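Local coordinates for protein hemolysin BL lytic component L1 (Bacillus cereus, PDB 7NMQ) that probably acts with the other components of the tripartite hemolysin BL enterotoxin to form lytic pores in host cell membranes, at residues Leu39-Leu51 with Lys159-Ala171. Numbering follows the deposited sequence. Where two conformers were deposited one is given.
Sequences LSNIDLGSEGGEL and KGGLTAILAGQQA
The opening turns of helix 45-103 meet the short helix 161-169 where Gly48 faces Leu162, their CA atoms 6.0 Å apart. The axes of segments 45-51 and 161-169 come within 9.6 Å at an angle of 139° between their N-to-C directions, roughly antiparallel, and the turn 39-42 and the residues after it run alongside helix 161-169, from Leu162 to Gln169. With no side chain on Gly48, Ile165 CD1 can press on Gly48 CA at 3.5 Å, tighter than usual carbon contact. Leu51 CD1 rests on the backbone of the facing helix, 3.6 Å from Leu162 N. With CG opposite the backbone N (chi1 -179°), Leu162 reaches across and its methyls divide: CD2 meets Leu39 CD1 tip to tip at a tight 3.4 Å, CD1 lies obliquely by Leu44 CD1. This apolar cluster lies at one end of the elongated helical bundle of a ClyA-like, alpha-helical pore-forming toxin; Leu166 continues it, its CD2 3.8 Å from Leu44 CD2 while the same side chain touches Ile173 of helix 173-200 and Val280 of helix 275-325. At the exposed margin the extended Gln169 gives a weak, bent hydrogen bond from NE2 to Asp43 O (2.9 Å, 129°). The Asp43 carboxylate makes a capping bond: OD1 accepts from Gly45 N, which approaches from above the carboxylate plane.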
ATOM      1  N   LEU A  39       4.768  31.709   5.439  1.00 13.54           N
ATOM      2  CA  LEU A  39       4.132  32.978   4.992  1.00 13.75           C
ATOM      3  C   LEU A  39       4.511  34.112   5.933  1.00 14.11           C
ATOM      4  O   LEU A  39       3.719  35.058   6.112  1.00 17.09           O
ATOM      5  CB  LEU A  39       2.625  32.777   4.906  1.00 15.00           C
ATOM      6  CG  LEU A  39       2.224  32.027   3.641  1.00 14.96           C
ATOM      7  CD1 LEU A  39       0.800  31.545   3.756  1.00 16.75           C
ATOM      8  CD2 LEU A  39       2.419  32.884   2.388  1.00 14.92           C
ATOM      9  N   SER A  40       5.684  34.040   6.530  0.50 15.29           N
ATOM     10  CA  SER A  40       6.142  35.097   7.455  0.50 16.67           C
ATOM     11  C   SER A  40       6.404  36.383   6.658  0.50 17.73           C
ATOM     12  O   SER A  40       6.903  36.308   5.532  0.50 18.19           O
ATOM     13  CB  SER A  40       7.340  34.658   8.212  0.50 17.15           C
ATOM     14  OG  SER A  40       8.442  34.542   7.337  0.50 21.05           O
ATOM     15  N   ASN A  41       6.052  37.523   7.242  1.00 19.36           N
ATOM     16  CA  ASN A  41       6.265  38.880   6.672  1.00 21.43           C
ATOM     17  C   ASN A  41       5.432  39.075   5.415  1.00 19.64           C
ATOM     18  O   ASN A  41       5.791  39.884   4.563  1.00 26.58           O
ATOM     19  CB  ASN A  41       7.743  39.165   6.370  1.00 25.64           C
ATOM     20  CG  ASN A  41       8.007  40.646   6.168  1.00 30.22           C
ATOM     21  OD1 ASN A  41       7.585  41.449   6.985  1.00 38.90           O
ATOM     22  ND2 ASN A  41       8.685  41.028   5.093  1.00 35.44           N
ATOM     23  N   ILE A  42       4.289  38.407   5.335  1.00 20.05           N
ATOM     24  CA  ILE A  42       3.255  38.693   4.327  1.00 21.00           C
ATOM     25  C   ILE A  42       2.025  39.072   5.126  1.00 19.51           C
ATOM     26  O   ILE A  42       1.671  38.325   6.064  1.00 20.64           O
ATOM     27  CB  ILE A  42       3.057  37.503   3.397  1.00 21.79           C
ATOM     28  CG1 ILE A  42       4.347  37.322   2.598  1.00 25.83           C
ATOM     29  CG2 ILE A  42       1.823  37.663   2.512  1.00 24.22           C
ATOM     30  CD1 ILE A  42       4.389  36.094   1.787  1.00 26.89           C
ATOM     31  N   ASP A  43       1.479  40.254   4.832  1.00 21.27           N
ATOM     32  CA  ASP A  43       0.283  40.736   5.563  1.00 22.78           C
ATOM     33  C   ASP A  43      -0.927  39.972   5.033  1.00 20.19           C
ATOM     34  O   ASP A  43      -1.327  40.200   3.899  1.00 25.50           O
ATOM     35  CB  ASP A  43       0.060  42.243   5.474  1.00 28.66           C
ATOM     36  CG  ASP A  43      -1.123  42.731   6.309  1.00 30.17           C
ATOM     37  OD1 ASP A  43      -1.692  41.925   7.113  1.00 28.48           O
ATOM     38  OD2 ASP A  43      -1.433  43.933   6.191  1.00 38.66           O
ATOM     39  N   LEU A  44      -1.482  39.111   5.862  1.00 17.20           N
ATOM     40  CA  LEU A  44      -2.649  38.279   5.485  1.00 17.85           C
ATOM     41  C   LEU A  44      -3.902  38.795   6.176  1.00 18.41           C
ATOM     42  O   LEU A  44      -4.989  38.183   5.940  1.00 18.30           O
ATOM     43  CB  LEU A  44      -2.388  36.837   5.921  1.00 19.47           C
ATOM     44  CG  LEU A  44      -1.118  36.190   5.406  1.00 18.89           C
ATOM     45  CD1 LEU A  44      -0.940  34.836   6.057  1.00 20.10           C
ATOM     46  CD2 LEU A  44      -1.172  36.078   3.894  1.00 19.82           C
ATOM     47  N   GLY A  45      -3.762  39.848   6.986  1.00 17.27           N
ATOM     48  CA  GLY A  45      -4.849  40.280   7.867  1.00 16.60           C
ATOM     49  C   GLY A  45      -5.100  39.268   8.970  1.00 14.85           C
ATOM     50  O   GLY A  45      -4.458  38.201   9.016  1.00 16.23           O
ATOM     51  N   SER A  46      -6.015  39.571   9.868  1.00 14.29           N
ATOM     52  CA  SER A  46      -6.276  38.691  11.019  1.00 14.72           C
ATOM     53  C   SER A  46      -6.871  37.387  10.497  1.00 14.44           C
ATOM     54  O   SER A  46      -6.574  36.336  11.082  1.00 15.16           O
ATOM     55  CB  SER A  46      -7.160  39.367  12.007  1.00 16.05           C
ATOM     56  OG  SER A  46      -6.411  40.336  12.725  1.00 20.05           O
ATOM     57  N   GLU A  47      -7.705  37.469   9.465  1.00 14.83           N
ATOM     58  CA  GLU A  47      -8.405  36.267   8.919  1.00 16.04           C
ATOM     59  C   GLU A  47      -7.336  35.296   8.418  1.00 13.84           C
ATOM     60  O   GLU A  47      -7.286  34.122   8.840  1.00 13.83           O
ATOM     61  CB  GLU A  47      -9.358  36.604   7.779  1.00 18.08           C
ATOM     62  CG  GLU A  47      -9.981  35.372   7.145  1.00 22.07           C
ATOM     63  CD  GLU A  47     -10.854  34.521   8.039  1.00 28.15           C
ATOM     64  OE1 GLU A  47     -11.347  35.051   9.072  1.00 35.05           O
ATOM     65  OE2 GLU A  47     -11.088  33.325   7.672  1.00 28.86           O
ATOM     66  N   GLY A  48      -6.395  35.824   7.638  1.00 14.62           N
ATOM     67  CA  GLY A  48      -5.303  35.026   7.086  1.00 14.20           C
ATOM     68  C   GLY A  48      -4.369  34.513   8.162  1.00 13.01           C
ATOM     69  O   GLY A  48      -3.895  33.385   8.072  1.00 13.90           O
ATOM     70  N   GLY A  49      -4.100  35.300   9.193  1.00 13.66           N
ATOM     71  CA  GLY A  49      -3.250  34.873  10.304  1.00 15.27           C
ATOM     72  C   GLY A  49      -3.850  33.706  11.039  1.00 13.00           C
ATOM     73  O   GLY A  49      -3.131  32.789  11.397  1.00 14.27           O
ATOM     74  N   GLU A  50      -5.165  33.721  11.221  1.00 13.18           N
ATOM     75  CA  GLU A  50      -5.862  32.606  11.895  1.00 14.43           C
ATOM     76  C   GLU A  50      -5.774  31.364  11.007  1.00 13.48           C
ATOM     77  O   GLU A  50      -5.524  30.256  11.531  1.00 13.84           O
ATOM     78  CB  GLU A  50      -7.294  33.005  12.219  1.00 17.37           C
ATOM     79  CG  GLU A  50      -7.418  33.916  13.406  1.00 23.41           C
ATOM     80  CD  GLU A  50      -6.904  33.323  14.713  1.00 27.35           C
ATOM     81  OE1 GLU A  50      -7.207  32.157  15.005  1.00 34.57           O
ATOM     82  OE2 GLU A  50      -6.141  34.035  15.416  1.00 39.50           O
ATOM     83  N   LEU A  51      -6.004  31.529   9.720  1.00 11.90           N
ATOM     84  CA  LEU A  51      -5.945  30.384   8.788  1.00 11.91           C
ATOM     85  C   LEU A  51      -4.541  29.807   8.786  1.00 11.65           C
ATOM     86  O   LEU A  51      -4.401  28.581   8.829  1.00 12.48           O
ATOM     87  CB  LEU A  51      -6.331  30.830   7.382  1.00 12.82           C
ATOM     88  CG  LEU A  51      -7.816  31.111   7.198  1.00 13.80           C
ATOM     89  CD1 LEU A  51      -8.069  31.812   5.900  1.00 15.54           C
ATOM     90  CD2 LEU A  51      -8.636  29.849   7.267  1.00 18.12           C
ATOM     91  N   LYS A 159     -13.281  28.149  -3.034  1.00 15.67           N
ATOM     92  CA  LYS A 159     -13.486  29.604  -3.287  1.00 16.51           C
ATOM     93  C   LYS A 159     -13.005  30.455  -2.120  1.00 15.74           C
ATOM     94  O   LYS A 159     -13.072  31.673  -2.233  1.00 18.21           O
ATOM     95  CB  LYS A 159     -14.953  29.924  -3.537  1.00 18.75           C
ATOM     96  CG  LYS A 159     -15.540  29.228  -4.757  1.00 22.90           C
ATOM     97  CD  LYS A 159     -16.990  29.564  -4.970  1.00 27.51           C
ATOM     98  CE  LYS A 159     -17.404  29.397  -6.413  1.00 35.63           C
ATOM     99  NZ  LYS A 159     -17.074  28.045  -6.906  1.00 43.52           N
ATOM    100  N   GLY A 160     -12.415  29.838  -1.112  1.00 14.47           N
ATOM    101  CA  GLY A 160     -12.097  30.527   0.140  1.00 13.96           C
ATOM    102  C   GLY A 160     -10.744  30.130   0.670  1.00 13.45           C
ATOM    103  O   GLY A 160      -9.805  29.845  -0.105  1.00 12.66           O
ATOM    104  N   GLY A 161     -10.628  30.187   1.983  1.00 13.83           N
ATOM    105  CA  GLY A 161      -9.419  29.792   2.693  1.00 13.28           C
ATOM    106  C   GLY A 161      -8.252  30.718   2.414  1.00 12.30           C
ATOM    107  O   GLY A 161      -8.423  31.834   1.864  1.00 12.73           O
ATOM    108  N   LEU A 162      -7.075  30.251   2.763  1.00 11.82           N
ATOM    109  CA  LEU A 162      -5.869  31.074   2.662  1.00 12.18           C
ATOM    110  C   LEU A 162      -5.539  31.294   1.196  1.00 11.85           C
ATOM    111  O   LEU A 162      -5.038  32.384   0.845  1.00 12.96           O
ATOM    112  CB  LEU A 162      -4.746  30.388   3.414  1.00 13.23           C
ATOM    113  CG  LEU A 162      -3.448  31.146   3.420  1.00 15.50           C
ATOM    114  CD1 LEU A 162      -3.624  32.497   4.087  1.00 18.32           C
ATOM    115  CD2 LEU A 162      -2.399  30.301   4.087  1.00 18.57           C
ATOM    116  N   THR A 163      -5.821  30.346   0.308  1.00 12.10           N
ATOM    117  CA  THR A 163      -5.496  30.556  -1.105  1.00 12.78           C
ATOM    118  C   THR A 163      -6.270  31.758  -1.623  1.00 12.42           C
ATOM    119  O   THR A 163      -5.725  32.522  -2.435  1.00 13.20           O
ATOM    120  CB  THR A 163      -5.749  29.317  -1.964  1.00 14.65           C
ATOM    121  OG1 THR A 163      -5.020  28.230  -1.399  1.00 16.25           O
ATOM    122  CG2 THR A 163      -5.326  29.564  -3.388  1.00 17.40           C
ATOM    123  N   ALA A 164      -7.526  31.955  -1.236  1.00 12.45           N
ATOM    124  CA  ALA A 164      -8.291  33.099  -1.770  1.00 13.83           C
ATOM    125  C   ALA A 164      -7.682  34.418  -1.267  1.00 13.11           C
ATOM    126  O   ALA A 164      -7.716  35.412  -1.990  1.00 13.13           O
ATOM    127  CB  ALA A 164      -9.724  32.984  -1.333  1.00 15.01           C
ATOM    128  N   ILE A 165      -7.116  34.432  -0.071  1.00 12.57           N
ATOM    129  CA  ILE A 165      -6.446  35.658   0.419  1.00 12.70           C
ATOM    130  C   ILE A 165      -5.222  35.902  -0.459  1.00 11.58           C
ATOM    131  O   ILE A 165      -5.014  37.026  -0.954  1.00 12.42           O
ATOM    132  CB  ILE A 165      -6.087  35.552   1.901  1.00 13.53           C
ATOM    133  CG1 ILE A 165      -7.360  35.482   2.726  1.00 14.45           C
ATOM    134  CG2 ILE A 165      -5.181  36.681   2.346  1.00 15.25           C
ATOM    135  CD1 ILE A 165      -7.121  35.147   4.145  1.00 16.60           C
ATOM    136  N   LEU A 166      -4.426  34.890  -0.707  1.00 11.48           N
ATOM    137  CA  LEU A 166      -3.248  35.075  -1.544  1.00 12.02           C
ATOM    138  C   LEU A 166      -3.656  35.446  -2.976  1.00 11.82           C
ATOM    139  O   LEU A 166      -2.998  36.323  -3.590  1.00 12.18           O
ATOM    140  CB  LEU A 166      -2.398  33.816  -1.490  1.00 12.53           C
ATOM    141  CG  LEU A 166      -1.835  33.453  -0.129  1.00 13.44           C
ATOM    142  CD1 LEU A 166      -1.108  32.120  -0.201  1.00 14.65           C
ATOM    143  CD2 LEU A 166      -0.911  34.537   0.398  1.00 14.98           C
ATOM    144  N   ALA A 167      -4.701  34.849  -3.540  1.00 11.87           N
ATOM    145  CA  ALA A 167      -5.188  35.161  -4.894  1.00 12.26           C
ATOM    146  C   ALA A 167      -5.737  36.590  -4.939  1.00 12.48           C
ATOM    147  O   ALA A 167      -5.707  37.213  -5.992  1.00 14.59           O
ATOM    148  CB  ALA A 167      -6.256  34.159  -5.291  1.00 12.81           C
ATOM    149  N   GLY A 168      -6.196  37.112  -3.805  1.00 12.18           N
ATOM    150  CA  GLY A 168      -6.616  38.509  -3.742  1.00 13.01           C
ATOM    151  C   GLY A 168      -5.418  39.428  -3.917  1.00 12.91           C
ATOM    152  O   GLY A 168      -5.554  40.517  -4.472  1.00 15.91           O
ATOM    153  N   GLN A 169      -4.251  38.985  -3.518  1.00 13.29           N
ATOM    154  CA  GLN A 169      -2.990  39.752  -3.656  1.00 14.01           C
ATOM    155  C   GLN A 169      -2.322  39.565  -5.018  1.00 14.74           C
ATOM    156  O   GLN A 169      -1.582  40.478  -5.424  1.00 15.75           O
ATOM    157  CB  GLN A 169      -1.985  39.359  -2.580  1.00 15.82           C
ATOM    158  CG  GLN A 169      -2.501  39.586  -1.181  1.00 17.51           C
ATOM    159  CD  GLN A 169      -1.498  39.260  -0.109  1.00 22.30           C
ATOM    160  OE1 GLN A 169      -0.363  38.866  -0.373  1.00 27.22           O
ATOM    161  NE2 GLN A 169      -1.921  39.467   1.128  1.00 27.35           N
ATOM    162  N   GLN A 170      -2.430  38.402  -5.665  1.00 14.53           N
ATOM    163  CA  GLN A 170      -1.705  38.055  -6.924  1.00 13.90           C
ATOM    164  C   GLN A 170      -2.633  37.263  -7.838  1.00 13.42           C
ATOM    165  O   GLN A 170      -3.039  36.125  -7.468  1.00 13.76           O
ATOM    166  CB  GLN A 170      -0.436  37.255  -6.642  1.00 15.26           C
ATOM    167  CG  GLN A 170       0.615  38.060  -5.889  1.00 17.40           C
ATOM    168  CD  GLN A 170       1.997  37.454  -5.937  1.00 19.37           C
ATOM    169  OE1 GLN A 170       2.697  37.404  -4.928  1.00 25.27           O
ATOM    170  NE2 GLN A 170       2.419  37.033  -7.114  1.00 19.02           N
ATOM    171  N   ALA A 171      -2.980  37.835  -8.970  1.00 20.18           N
ATOM    172  CA  ALA A 171      -4.001  37.314  -9.903  1.00 20.46           C
ATOM    173  C   ALA A 171      -3.537  36.033 -10.581  1.00 19.75           C
ATOM    174  O   ALA A 171      -4.396  35.352 -11.122  1.00 20.85           O
ATOM    175  CB  ALA A 171      -4.334  38.398 -10.911  1.00 21.21           C
TER